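Local coordinates for nisin biosynthesis protein nisC (Lactococcus lactis subsp. lactis, PDB 2G0D) that catalyses the cyclisation that forms the thioether (lanthionine) rings of the lantibiotic nisin, as a zinc-containing member of the LanC family, at residues 84-89 with 144-149; 122-127 with 163-168; 178-183 with 255-260; 237-242 with 285-290. All coordinates share one frame; numbering follows the deposited sequence.

Contact 1: residues 84-89 with 144-149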
loop_
_atom_site.group_PDB
_atom_site.type_symbol
_atom_site.label_atom_id
_atom_site.label_comp_id
_atom_site.label_asym_id
_atom_site.label_seq_id
_atom_site.Cartn_x
_atom_site.Cartn_y
_atom_site.Cartn_z
ATOM N N GLY A 84 11.629 -5.063 -1.547
ATOM C CA GLY A 84 12.992 -4.554 -1.561
ATOM C C GLY A 84 13.398 -3.682 -0.396
ATOM O O GLY A 84 12.845 -3.791 0.699
ATOM N N ALA A 85 14.369 -2.806 -0.647
ATOM C CA ALA A 85 14.949 -1.958 0.400
ATOM C C ALA A 85 13.976 -1.018 1.107
ATOM O O ALA A 85 14.126 -0.791 2.311
ATOM C CB ALA A 85 16.175 -1.166 -0.145
ATOM N N ALA A 86 13.002 -0.450 0.385
ATOM C CA ALA A 86 12.046 0.493 1.011
ATOM C C ALA A 86 11.171 -0.181 2.079
ATOM O O ALA A 86 10.891 0.426 3.123
ATOM C CB ALA A 86 11.192 1.242 -0.035
ATOM N N GLY A 87 10.775 -1.435 1.852
ATOM C CA GLY A 87 10.026 -2.195 2.888
ATOM C C GLY A 87 10.866 -2.516 4.119
ATOM O O GLY A 87 10.387 -2.440 5.254
ATOM N N ILE A 88 12.127 -2.877 3.907
ATOM C CA ILE A 88 13.038 -3.128 5.016
ATOM C C ILE A 88 13.287 -1.850 5.809
ATOM O O ILE A 88 13.216 -1.855 7.053
ATOM C CB ILE A 88 14.388 -3.733 4.537
ATOM C CG1 ILE A 88 14.153 -5.050 3.779
ATOM C CG2 ILE A 88 15.320 -3.940 5.728
ATOM C CD1 ILE A 88 15.388 -5.595 3.031
ATOM N N ALA A 89 13.562 -0.750 5.096
ATOM C CA ALA A 89 13.741 0.556 5.742
ATOM C C ALA A 89 12.493 1.020 6.485
ATOM O O ALA A 89 12.607 1.523 7.605
ATOM C CB ALA A 89 14.208 1.610 4.743
ATOM N N LEU A 144 8.125 5.896 -3.233
ATOM C CA LEU A 144 7.862 7.297 -2.867
ATOM C C LEU A 144 7.101 7.413 -1.535
ATOM O O LEU A 144 7.336 8.314 -0.744
ATOM C CB LEU A 144 7.129 7.993 -4.026
ATOM C CG LEU A 144 6.853 9.510 -3.976
ATOM C CD1 LEU A 144 8.133 10.322 -3.694
ATOM C CD2 LEU A 144 6.212 9.958 -5.247
ATOM N N SER A 145 6.205 6.472 -1.274
ATOM C CA SER A 145 5.432 6.464 -0.012
ATOM C C SER A 145 6.383 6.483 1.182
ATOM O O SER A 145 6.231 7.302 2.103
ATOM C CB SER A 145 4.531 5.232 0.074
ATOM O OG SER A 145 3.657 5.354 1.188
ATOM N N TYR A 146 7.356 5.563 1.151
ATOM C CA TYR A 146 8.436 5.517 2.131
ATOM C C TYR A 146 9.300 6.783 2.097
ATOM O O TYR A 146 9.539 7.390 3.151
ATOM C CB TYR A 146 9.340 4.275 1.967
ATOM C CG TYR A 146 10.638 4.426 2.750
ATOM C CD1 TYR A 146 10.661 4.290 4.143
ATOM C CD2 TYR A 146 11.829 4.736 2.102
ATOM C CE1 TYR A 146 11.846 4.470 4.869
ATOM C CE2 TYR A 146 13.023 4.929 2.819
ATOM C CZ TYR A 146 13.022 4.810 4.204
ATOM O OH TYR A 146 14.206 4.981 4.915
ATOM N N LEU A 147 9.760 7.178 0.908
ATOM C CA LEU A 147 10.663 8.353 0.780
ATOM C C LEU A 147 10.097 9.611 1.410
ATOM O O LEU A 147 10.837 10.333 2.068
ATOM C CB LEU A 147 11.094 8.612 -0.680
ATOM C CG LEU A 147 11.992 7.521 -1.299
ATOM C CD1 LEU A 147 12.153 7.760 -2.817
ATOM C CD2 LEU A 147 13.357 7.435 -0.617
ATOM N N LEU A 148 8.775 9.832 1.258
ATOM C CA LEU A 148 8.107 11.037 1.761
ATOM C C LEU A 148 8.052 11.182 3.294
ATOM O O LEU A 148 7.727 12.261 3.817
ATOM C CB LEU A 148 6.705 11.186 1.148
ATOM C CG LEU A 148 6.724 11.532 -0.348
ATOM C CD1 LEU A 148 5.352 11.278 -0.951
ATOM C CD2 LEU A 148 7.180 12.991 -0.613
ATOM N N LEU A 149 8.408 10.121 4.000
ATOM C CA LEU A 149 8.609 10.167 5.447
ATOM C C LEU A 149 9.983 10.713 5.850
ATOM O O LEU A 149 10.197 10.996 7.019
ATOM C CB LEU A 149 8.469 8.753 6.040
ATOM C CG LEU A 149 7.073 8.106 6.018
ATOM C CD1 LEU A 149 7.214 6.663 6.494
ATOM C CD2 LEU A 149 6.062 8.912 6.898
#
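A86 is the first residue of 84-89 to reach the other helix, and it meets Y146 in two ways. Its methyl sits at the root of that side chain, CB of A86 being 4.1 Å from CB of Y146. Its carbonyl O lies over one face of the ring, 4.0 Å from Y146 CD1. The backbones come closest here, with 6.3 Å between the CA atoms of A86 and Y146, a spacing consistent with the small side chain at this position. Three residues on, A89 aims its CB at the phenol end, 3.4 Å from OH and 3.5 Å from CZ of Y146, meeting the ring obliquely. One side chain thus spans two alanines: with CG anti to the backbone N (chi1 166°), Y146 runs from the A86 methyl to the A89 methyl, steeply across the axis of the first helix. No hydrogen bond joins the segments, but the buried Y146 OH is satisfied by N110 OD1, which ties down the far end of the ring. Within the alpha toroid, helix 85-92 also packs on helix 100-122, where A85 and A89 touch L109. Helix 140-147 turns L144 and L147 to helix 156-168, and L144 and S145 to I214 of helix 208-221.

Contact 2: residues 122-127 with 163-168; sequences EGFNLE and INFLSN
F124 offers the face of its ring to the edge of F165, whose CZ stands 3.7 Å above the F124 plane and over its centre. The geometry is that of a T-shaped stack: the planes are turned 83° to each other, the centroids are 4.9 Å apart, and F124 CG lies in the plane of the F165 ring at its edge. CE1 and CZ of F165 do the touching, and the shortest approach is 3.6 Å, from F165 CE1 to F124 CD2. Both rings project into the gap because each has CG anti to its own backbone nitrogen (chi1 176° for F124, 174° for F165). That extended reach bridges backbones whose nearest CA atoms, those of F124 and F165, are 10.2 Å apart.

The opposite face of F124 is met by L126 N, 3.6 Å above the plane and offset toward the rim, so the ring is sandwiched between its own chain and F165. The loop is shaped locally by N125, whose OD1 accepts from E127 N at 3.1 Å, from above the carbonyl plane. On the helix side, I163 O accepts two bonds from S167, from N and from OG, which approach opposite faces of its plane. F165 also touches L140 of helix 140-147, and F124 touches I129. The arrangement is an aromatic T-shaped pair joining the loop just before an Asx turn (N125 to E127) to the end region of helix 156-168 near the surface of the alpha toroid.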
loop_
_atom_site.group_PDB
_atom_site.type_symbol
_atom_site.label_atom_id
_atom_site.label_comp_id
_atom_site.label_asym_id
_atom_site.label_seq_id
_atom_site.Cartn_x
_atom_site.Cartn_y
_atom_site.Cartn_z
ATOM N N GLU A 122 16.271 5.740 -15.708
ATOM C CA GLU A 122 17.214 5.747 -16.852
ATOM C C GLU A 122 16.994 4.678 -17.929
ATOM O O GLU A 122 17.031 4.982 -19.127
ATOM C CB GLU A 122 18.651 5.648 -16.345
ATOM C CG GLU A 122 19.264 6.990 -15.980
ATOM C CD GLU A 122 19.596 7.843 -17.202
ATOM O OE1 GLU A 122 19.380 7.377 -18.345
ATOM O OE2 GLU A 122 20.071 8.987 -17.016
ATOM N N GLY A 123 16.789 3.435 -17.509
ATOM C CA GLY A 123 16.633 2.317 -18.456
ATOM C C GLY A 123 15.182 1.974 -18.754
ATOM O O GLY A 123 14.882 0.914 -19.315
ATOM N N PHE A 124 14.278 2.873 -18.382
ATOM C CA PHE A 124 12.853 2.665 -18.599
ATOM C C PHE A 124 12.488 2.739 -20.093
ATOM O O PHE A 124 12.820 3.703 -20.774
ATOM C CB PHE A 124 12.034 3.669 -17.778
ATOM C CG PHE A 124 10.555 3.589 -18.019
ATOM C CD1 PHE A 124 9.799 2.577 -17.448
ATOM C CD2 PHE A 124 9.919 4.531 -18.811
ATOM C CE1 PHE A 124 8.434 2.496 -17.664
ATOM C CE2 PHE A 124 8.549 4.458 -19.029
ATOM C CZ PHE A 124 7.806 3.434 -18.448
ATOM N N ASN A 125 11.802 1.705 -20.577
ATOM C CA ASN A 125 11.254 1.687 -21.921
ATOM C C ASN A 125 9.742 1.651 -21.823
ATOM O O ASN A 125 9.169 0.646 -21.403
ATOM C CB ASN A 125 11.775 0.465 -22.692
ATOM C CG ASN A 125 11.453 0.515 -24.191
ATOM O OD1 ASN A 125 10.522 1.202 -24.629
ATOM N ND2 ASN A 125 12.225 -0.228 -24.980
ATOM N N LEU A 126 9.107 2.757 -22.203
ATOM C CA LEU A 126 7.647 2.897 -22.170
ATOM C C LEU A 126 6.883 1.818 -22.961
ATOM O O LEU A 126 5.747 1.474 -22.612
ATOM C CB LEU A 126 7.252 4.302 -22.643
ATOM C CG LEU A 126 5.781 4.734 -22.686
ATOM C CD1 LEU A 126 5.183 4.833 -21.290
ATOM C CD2 LEU A 126 5.675 6.055 -23.408
ATOM N N GLU A 127 7.507 1.286 -24.017
ATOM C CA GLU A 127 6.902 0.209 -24.811
ATOM C C GLU A 127 6.695 -1.085 -24.011
ATOM O O GLU A 127 5.828 -1.899 -24.355
ATOM C CB GLU A 127 7.732 -0.088 -26.070
ATOM C CG GLU A 127 7.540 0.918 -27.188
ATOM C CD GLU A 127 7.997 0.400 -28.544
ATOM O OE1 GLU A 127 8.409 -0.781 -28.646
ATOM O OE2 GLU A 127 7.949 1.184 -29.519
ATOM N N ILE A 163 8.183 11.967 -8.888
ATOM C CA ILE A 163 6.917 12.690 -9.099
ATOM C C ILE A 163 6.728 13.073 -10.574
ATOM O O ILE A 163 5.654 12.822 -11.148
ATOM C CB ILE A 163 6.813 13.920 -8.168
ATOM C CG1 ILE A 163 6.408 13.484 -6.750
ATOM C CG2 ILE A 163 5.788 14.989 -8.700
ATOM C CD1 ILE A 163 6.872 14.463 -5.683
ATOM N N ASN A 164 7.768 13.644 -11.187
ATOM C CA ASN A 164 7.701 14.026 -12.609
ATOM C C ASN A 164 7.535 12.811 -13.511
ATOM O O ASN A 164 6.746 12.839 -14.460
ATOM C CB ASN A 164 8.944 14.814 -13.044
ATOM C CG ASN A 164 8.916 16.266 -12.606
ATOM O OD1 ASN A 164 7.932 16.751 -12.048
ATOM N ND2 ASN A 164 10.020 16.975 -12.860
ATOM N N PHE A 165 8.266 11.737 -13.197
ATOM C CA PHE A 165 8.164 10.489 -13.936
ATOM C C PHE A 165 6.768 9.850 -13.862
ATOM O O PHE A 165 6.214 9.433 -14.891
ATOM C CB PHE A 165 9.235 9.510 -13.467
ATOM C CG PHE A 165 9.114 8.142 -14.073
ATOM C CD1 PHE A 165 9.774 7.836 -15.264
ATOM C CD2 PHE A 165 8.342 7.159 -13.455
ATOM C CE1 PHE A 165 9.663 6.563 -15.824
ATOM C CE2 PHE A 165 8.223 5.889 -14.012
ATOM C CZ PHE A 165 8.890 5.594 -15.192
ATOM N N LEU A 166 6.199 9.762 -12.657
ATOM C CA LEU A 166 4.828 9.289 -12.515
ATOM C C LEU A 166 3.796 10.153 -13.273
ATOM O O LEU A 166 2.997 9.617 -14.047
ATOM C CB LEU A 166 4.436 9.124 -11.028
ATOM C CG LEU A 166 5.242 8.123 -10.175
ATOM C CD1 LEU A 166 4.904 8.212 -8.635
ATOM C CD2 LEU A 166 5.108 6.691 -10.718
ATOM N N SER A 167 3.792 11.465 -13.032
ATOM C CA SER A 167 2.864 12.401 -13.709
ATOM C C SER A 167 2.883 12.247 -15.226
ATOM O O SER A 167 1.830 12.221 -15.869
ATOM C CB SER A 167 3.191 13.870 -13.372
ATOM O OG SER A 167 3.154 14.085 -11.963
ATOM N N ASN A 168 4.084 12.150 -15.787
ATOM C CA ASN A 168 4.260 11.977 -17.219
ATOM C C ASN A 168 3.624 10.686 -17.765
ATOM O O ASN A 168 3.254 10.625 -18.931
ATOM C CB ASN A 168 5.740 12.055 -17.588
ATOM C CG ASN A 168 5.970 11.955 -19.076
ATOM O OD1 ASN A 168 5.648 12.874 -19.833
ATOM N ND2 ASN A 168 6.519 10.834 -19.509
#

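Contact 3: residues 178-183 with 255-260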
loop_
_atom_site.group_PDB
_atom_site.type_symbol
_atom_site.label_atom_id
_atom_site.label_comp_id
_atom_site.label_asym_id
_atom_site.label_seq_id
_atom_site.Cartn_x
_atom_site.Cartn_y
_atom_site.Cartn_z
ATOM N N SER A 178 -0.633 6.533 -22.042
ATOM C CA SER A 178 0.583 6.054 -21.300
ATOM C C SER A 178 0.583 4.872 -20.313
ATOM O O SER A 178 1.364 3.925 -20.491
ATOM C CB SER A 178 1.432 7.220 -20.766
ATOM O OG SER A 178 2.031 7.951 -21.838
ATOM N N LEU A 179 -0.246 4.934 -19.273
ATOM C CA LEU A 179 -0.271 3.905 -18.227
ATOM C C LEU A 179 -0.877 2.590 -18.719
ATOM O O LEU A 179 -0.930 1.596 -17.980
ATOM C CB LEU A 179 -1.047 4.412 -17.003
ATOM N N TYR A 180 -1.323 2.588 -19.975
ATOM C CA TYR A 180 -1.944 1.411 -20.568
ATOM C C TYR A 180 -0.969 0.250 -20.588
ATOM O O TYR A 180 0.197 0.432 -20.921
ATOM C CB TYR A 180 -2.411 1.704 -21.987
ATOM C CG TYR A 180 -3.413 0.708 -22.523
ATOM C CD1 TYR A 180 -3.005 -0.367 -23.311
ATOM C CD2 TYR A 180 -4.772 0.849 -22.248
ATOM C CE1 TYR A 180 -3.933 -1.276 -23.828
ATOM C CE2 TYR A 180 -5.712 -0.055 -22.745
ATOM C CZ TYR A 180 -5.290 -1.119 -23.543
ATOM O OH TYR A 180 -6.225 -2.018 -24.043
ATOM N N ILE A 181 -1.449 -0.930 -20.195
ATOM C CA ILE A 181 -0.608 -2.121 -20.138
ATOM C C ILE A 181 -1.022 -3.038 -21.272
ATOM O O ILE A 181 -2.203 -3.418 -21.367
ATOM C CB ILE A 181 -0.742 -2.886 -18.780
ATOM C CG1 ILE A 181 -0.510 -1.950 -17.580
ATOM C CG2 ILE A 181 0.220 -4.079 -18.728
ATOM C CD1 ILE A 181 0.898 -1.339 -17.489
ATOM N N LYS A 182 -0.056 -3.372 -22.130
ATOM C CA LYS A 182 -0.274 -4.337 -23.206
ATOM C C LYS A 182 -0.462 -5.748 -22.618
ATOM O O LYS A 182 0.040 -6.060 -21.523
ATOM C CB LYS A 182 0.880 -4.290 -24.225
ATOM N N SER A 183 -1.201 -6.586 -23.338
ATOM C CA SER A 183 -1.566 -7.928 -22.869
ATOM C C SER A 183 -0.326 -8.692 -22.424
ATOM O O SER A 183 -0.336 -9.391 -21.399
ATOM C CB SER A 183 -2.281 -8.699 -23.985
ATOM O OG SER A 183 -2.885 -9.872 -23.477
ATOM N N GLY A 255 -9.890 -3.122 -14.696
ATOM C CA GLY A 255 -9.141 -2.654 -15.862
ATOM C C GLY A 255 -10.067 -2.081 -16.924
ATOM O O GLY A 255 -11.219 -2.519 -17.046
ATOM N N LEU A 256 -9.558 -1.097 -17.678
ATOM C CA LEU A 256 -10.280 -0.469 -18.794
ATOM C C LEU A 256 -9.502 -0.691 -20.076
ATOM O O LEU A 256 -8.300 -0.457 -20.122
ATOM C CB LEU A 256 -10.486 1.038 -18.577
ATOM C CG LEU A 256 -11.303 1.477 -17.361
ATOM C CD1 LEU A 256 -11.285 2.980 -17.240
ATOM C CD2 LEU A 256 -12.739 0.958 -17.363
ATOM N N VAL A 257 -10.198 -1.149 -21.108
ATOM C CA VAL A 257 -9.557 -1.578 -22.357
ATOM C C VAL A 257 -9.577 -0.431 -23.374
ATOM O O VAL A 257 -10.437 0.451 -23.298
ATOM C CB VAL A 257 -10.217 -2.867 -22.894
ATOM C CG1 VAL A 257 -9.701 -3.238 -24.265
ATOM C CG2 VAL A 257 -10.006 -4.037 -21.912
ATOM N N ALA A 258 -8.611 -0.453 -24.299
ATOM C CA ALA A 258 -8.351 0.641 -25.238
ATOM C C ALA A 258 -9.610 1.238 -25.847
ATOM O O ALA A 258 -9.773 2.461 -25.854
ATOM C CB ALA A 258 -7.386 0.183 -26.341
ATOM N N ASP A 259 -10.495 0.374 -26.346
ATOM C CA ASP A 259 -11.733 0.818 -26.999
ATOM C C ASP A 259 -12.687 1.552 -26.049
ATOM O O ASP A 259 -13.257 2.586 -26.417
ATOM C CB ASP A 259 -12.440 -0.344 -27.733
ATOM C CG ASP A 259 -12.767 -1.533 -26.817
ATOM O OD1 ASP A 259 -12.208 -1.633 -25.704
ATOM O OD2 ASP A 259 -13.594 -2.383 -27.229
ATOM N N GLU A 260 -12.843 1.017 -24.835
ATOM C CA GLU A 260 -13.648 1.650 -23.797
ATOM C C GLU A 260 -13.122 3.050 -23.479
ATOM O O GLU A 260 -13.908 3.996 -23.326
ATOM C CB GLU A 260 -13.668 0.792 -22.530
ATOM C CG GLU A 260 -14.223 -0.609 -22.747
ATOM C CD GLU A 260 -14.319 -1.402 -21.465
ATOM O OE1 GLU A 260 -13.275 -1.607 -20.817
ATOM O OE2 GLU A 260 -15.446 -1.823 -21.109
#
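This is a polar contact between a loop and the start of a helix, toward the periphery of the alpha toroid, its centre about 22 Å from the centre of the chain. The site is the N-terminus of helix 258-263, where V257 is the N-cap and E260, three residues on, supplies the side-chain-to-backbone half of a capping box. A single side chain from the loop 178-183 makes the connection. Y180 has CG anti to its backbone N (chi1 -163°), which carries the ring across to the helix start, where its OH accepts a hydrogen bond from A258 N at 2.9 Å. The N-H...O angle of 146° shows a moderately bent bond, and A258 N approaches the ring at its edge, near the ring plane. Y180 OH also hydrogen-bonds to L197 O, so the hydroxyl links the helix start to a third part of the chain.

Carbon contacts lie beside the polar one: CB of A258 is 3.7 Å from CZ of Y180, and CG1 of V257 is 3.7 Å from Y180 OH. Backbone bonds of I181 with C199 and of L256 with L200 attach both segments to the same neighbouring strand region, L256 through the small antiparallel sheet of 200-201 and 255-256.

The helix start is further held from within, and E260 OE2 forms a salt bridge with K253. The capping bond is nearly straight: V257 N donates to the anti lone pair of E260 OE1 over 3.1 Å, at 172°.

Contact 4: residues 237-242 with 285-290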
loop_
_atom_site.group_PDB
_atom_site.type_symbol
_atom_site.label_atom_id
_atom_site.label_comp_id
_atom_site.label_asym_id
_atom_site.label_seq_id
_atom_site.Cartn_x
_atom_site.Cartn_y
_atom_site.Cartn_z
ATOM N N PHE A 237 -10.614 12.515 -12.761
ATOM C CA PHE A 237 -11.531 12.664 -13.907
ATOM C C PHE A 237 -11.789 11.311 -14.603
ATOM O O PHE A 237 -12.924 11.032 -15.025
ATOM C CB PHE A 237 -10.966 13.704 -14.894
ATOM C CG PHE A 237 -11.823 13.937 -16.123
ATOM C CD1 PHE A 237 -12.650 15.051 -16.209
ATOM C CD2 PHE A 237 -11.755 13.077 -17.220
ATOM C CE1 PHE A 237 -13.424 15.301 -17.372
ATOM C CE2 PHE A 237 -12.530 13.308 -18.380
ATOM C CZ PHE A 237 -13.358 14.425 -18.447
ATOM N N ILE A 238 -10.749 10.473 -14.698
ATOM C CA ILE A 238 -10.889 9.139 -15.302
ATOM C C ILE A 238 -11.717 8.207 -14.406
ATOM O O ILE A 238 -12.515 7.420 -14.905
ATOM C CB ILE A 238 -9.522 8.489 -15.679
ATOM C CG1 ILE A 238 -8.838 9.280 -16.804
ATOM C CG2 ILE A 238 -9.713 7.029 -16.102
ATOM C CD1 ILE A 238 -7.383 8.916 -17.021
ATOM N N TYR A 239 -11.533 8.299 -13.089
ATOM C CA TYR A 239 -12.410 7.565 -12.172
ATOM C C TYR A 239 -13.861 8.015 -12.299
ATOM O O TYR A 239 -14.765 7.175 -12.385
ATOM C CB TYR A 239 -11.884 7.584 -10.725
ATOM C CG TYR A 239 -10.853 6.503 -10.547
ATOM C CD1 TYR A 239 -11.225 5.196 -10.192
ATOM C CD2 TYR A 239 -9.508 6.761 -10.818
ATOM C CE1 TYR A 239 -10.270 4.176 -10.091
ATOM C CE2 TYR A 239 -8.548 5.763 -10.707
ATOM C CZ TYR A 239 -8.933 4.481 -10.344
ATOM O OH TYR A 239 -7.963 3.530 -10.246
ATOM N N GLU A 240 -14.076 9.328 -12.356
ATOM C CA GLU A 240 -15.419 9.879 -12.472
ATOM C C GLU A 240 -16.083 9.431 -13.768
ATOM O O GLU A 240 -17.290 9.156 -13.787
ATOM C CB GLU A 240 -15.405 11.427 -12.395
ATOM C CG GLU A 240 -15.217 12.013 -10.981
ATOM C CD GLU A 240 -16.377 11.672 -10.040
ATOM O OE1 GLU A 240 -17.322 12.485 -9.914
ATOM O OE2 GLU A 240 -16.346 10.576 -9.430
ATOM N N LYS A 241 -15.300 9.353 -14.845
ATOM C CA LYS A 241 -15.867 9.028 -16.158
ATOM C C LYS A 241 -16.273 7.561 -16.249
ATOM O O LYS A 241 -17.351 7.245 -16.752
ATOM C CB LYS A 241 -14.911 9.377 -17.307
ATOM C CG LYS A 241 -15.624 9.744 -18.633
ATOM C CD LYS A 241 -16.063 11.232 -18.621
ATOM C CE LYS A 241 -16.578 11.717 -19.971
ATOM N NZ LYS A 241 -17.963 11.214 -20.287
ATOM N N PHE A 242 -15.413 6.674 -15.758
ATOM C CA PHE A 242 -15.627 5.242 -15.957
ATOM C C PHE A 242 -16.336 4.525 -14.787
ATOM O O PHE A 242 -16.516 3.300 -14.828
ATOM C CB PHE A 242 -14.329 4.554 -16.395
ATOM C CG PHE A 242 -13.859 4.967 -17.781
ATOM C CD1 PHE A 242 -12.827 5.888 -17.939
ATOM C CD2 PHE A 242 -14.459 4.435 -18.929
ATOM C CE1 PHE A 242 -12.394 6.268 -19.229
ATOM C CE2 PHE A 242 -14.044 4.818 -20.210
ATOM C CZ PHE A 242 -13.008 5.734 -20.354
ATOM N N SER A 285 -11.523 4.589 -2.818
ATOM C CA SER A 285 -12.018 5.669 -1.940
ATOM C C SER A 285 -10.881 6.523 -1.389
ATOM O O SER A 285 -11.082 7.692 -1.089
ATOM C CB SER A 285 -12.868 5.132 -0.783
ATOM O OG SER A 285 -12.095 4.463 0.225
ATOM N N LEU A 286 -9.693 5.933 -1.240
ATOM C CA LEU A 286 -8.500 6.682 -0.790
ATOM C C LEU A 286 -8.096 7.768 -1.803
ATOM O O LEU A 286 -7.771 8.893 -1.430
ATOM C CB LEU A 286 -7.325 5.721 -0.489
ATOM C CG LEU A 286 -7.512 4.769 0.716
ATOM C CD1 LEU A 286 -6.379 3.714 0.829
ATOM C CD2 LEU A 286 -7.604 5.577 1.963
ATOM N N LEU A 287 -8.131 7.438 -3.087
ATOM C CA LEU A 287 -7.897 8.447 -4.131
ATOM C C LEU A 287 -8.810 9.670 -3.947
ATOM O O LEU A 287 -8.346 10.796 -4.012
ATOM C CB LEU A 287 -8.107 7.847 -5.539
ATOM C CG LEU A 287 -8.057 8.861 -6.699
ATOM C CD1 LEU A 287 -6.641 9.468 -6.878
ATOM C CD2 LEU A 287 -8.521 8.215 -8.000
ATOM N N TYR A 288 -10.095 9.446 -3.704
ATOM C CA TYR A 288 -11.045 10.542 -3.658
ATOM C C TYR A 288 -10.832 11.341 -2.361
ATOM O O TYR A 288 -10.953 12.575 -2.332
ATOM C CB TYR A 288 -12.475 10.004 -3.746
ATOM C CG TYR A 288 -12.961 9.682 -5.160
ATOM C CD1 TYR A 288 -13.747 10.606 -5.867
ATOM C CD2 TYR A 288 -12.644 8.468 -5.790
ATOM C CE1 TYR A 288 -14.204 10.345 -7.169
ATOM C CE2 TYR A 288 -13.111 8.189 -7.100
ATOM C CZ TYR A 288 -13.901 9.137 -7.771
ATOM O OH TYR A 288 -14.377 8.904 -9.049
ATOM N N LEU A 289 -10.497 10.620 -1.300
ATOM C CA LEU A 289 -10.281 11.209 -0.006
ATOM C C LEU A 289 -9.069 12.138 -0.119
ATOM O O LEU A 289 -9.174 13.341 0.144
ATOM C CB LEU A 289 -10.032 10.084 1.030
ATOM C CG LEU A 289 -9.658 10.567 2.426
ATOM C CD1 LEU A 289 -10.811 11.469 2.941
ATOM C CD2 LEU A 289 -9.369 9.429 3.380
ATOM N N TYR A 290 -7.927 11.558 -0.517
ATOM C CA TYR A 290 -6.674 12.273 -0.631
ATOM C C TYR A 290 -6.713 13.375 -1.687
ATOM O O TYR A 290 -6.224 14.480 -1.443
ATOM C CB TYR A 290 -5.525 11.305 -0.902
ATOM C CG TYR A 290 -5.245 10.293 0.225
ATOM C CD1 TYR A 290 -5.481 10.612 1.576
ATOM C CD2 TYR A 290 -4.708 9.052 -0.068
ATOM C CE1 TYR A 290 -5.201 9.690 2.601
ATOM C CE2 TYR A 290 -4.433 8.124 0.939
ATOM C CZ TYR A 290 -4.674 8.449 2.261
ATOM O OH TYR A 290 -4.412 7.509 3.232
#
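Y288 of helix 281-294 reaches across to helix 226-242 with its hydroxyl leading, between the carboxylate of E240 and the root of Y239. Its OH donates to the anti lone pair of E240 OE2 at a short 2.6 Å, and OE2 lies at the ring edge, near the ring plane. The carboxylate does not share that plane: the two flat groups are turned 73° apart. E240 gets there by bending, its chain folding back at chi2 (-64°). On the far side of the hydroxyl from OE2, CB of Y239 lies 3.3 Å from Y288 OH and 3.9 Å from Y288 CE2, meeting the ring obliquely.

The second pairing is apolar. CD2 of L287 presses on the CD2 side of the Y239 ring, 3.3 Å from that atom, again obliquely. The far end of Y239 is held by a bond from its OH to M202 O, and W252 meets its ring edge-to-face. E240 is gripped by more than Y288: K303 forms a salt bridge to OE2 and Y299 OH bonds to OE1, so a negative carboxylate would probably be favoured here.

The two segment axes pass no closer than 11.4 Å and make an angle of 129°, a wide separation bridged by long side chains. This is packing of two steeply crossing helices in the alpha toroid, with a tyrosine-glutamate bond within an otherwise largely apolar interface.

How the contacts relate
Contacts 1 and 4 are buried and join helix to helix, yet they differ in spacing: alanines let one tyrosine lie close in contact 1, whereas long tyrosine and glutamate side chains bridge a wider gap in contact 4. Contact 2 lies at the surface and is purely aromatic; contact 3, partly buried, relies on a hydroxyl at a helix start. Contacts 1 and 2 alternate along the chain and meet through L144, which packs on I163 and L166. Contacts 3 and 4 also alternate, touching where F242 packs against L256 and E260. Contacts 2 and 3 meet through L126 and S178, while contacts 1 and 4 remain apart, about 9 Å between nearest atoms.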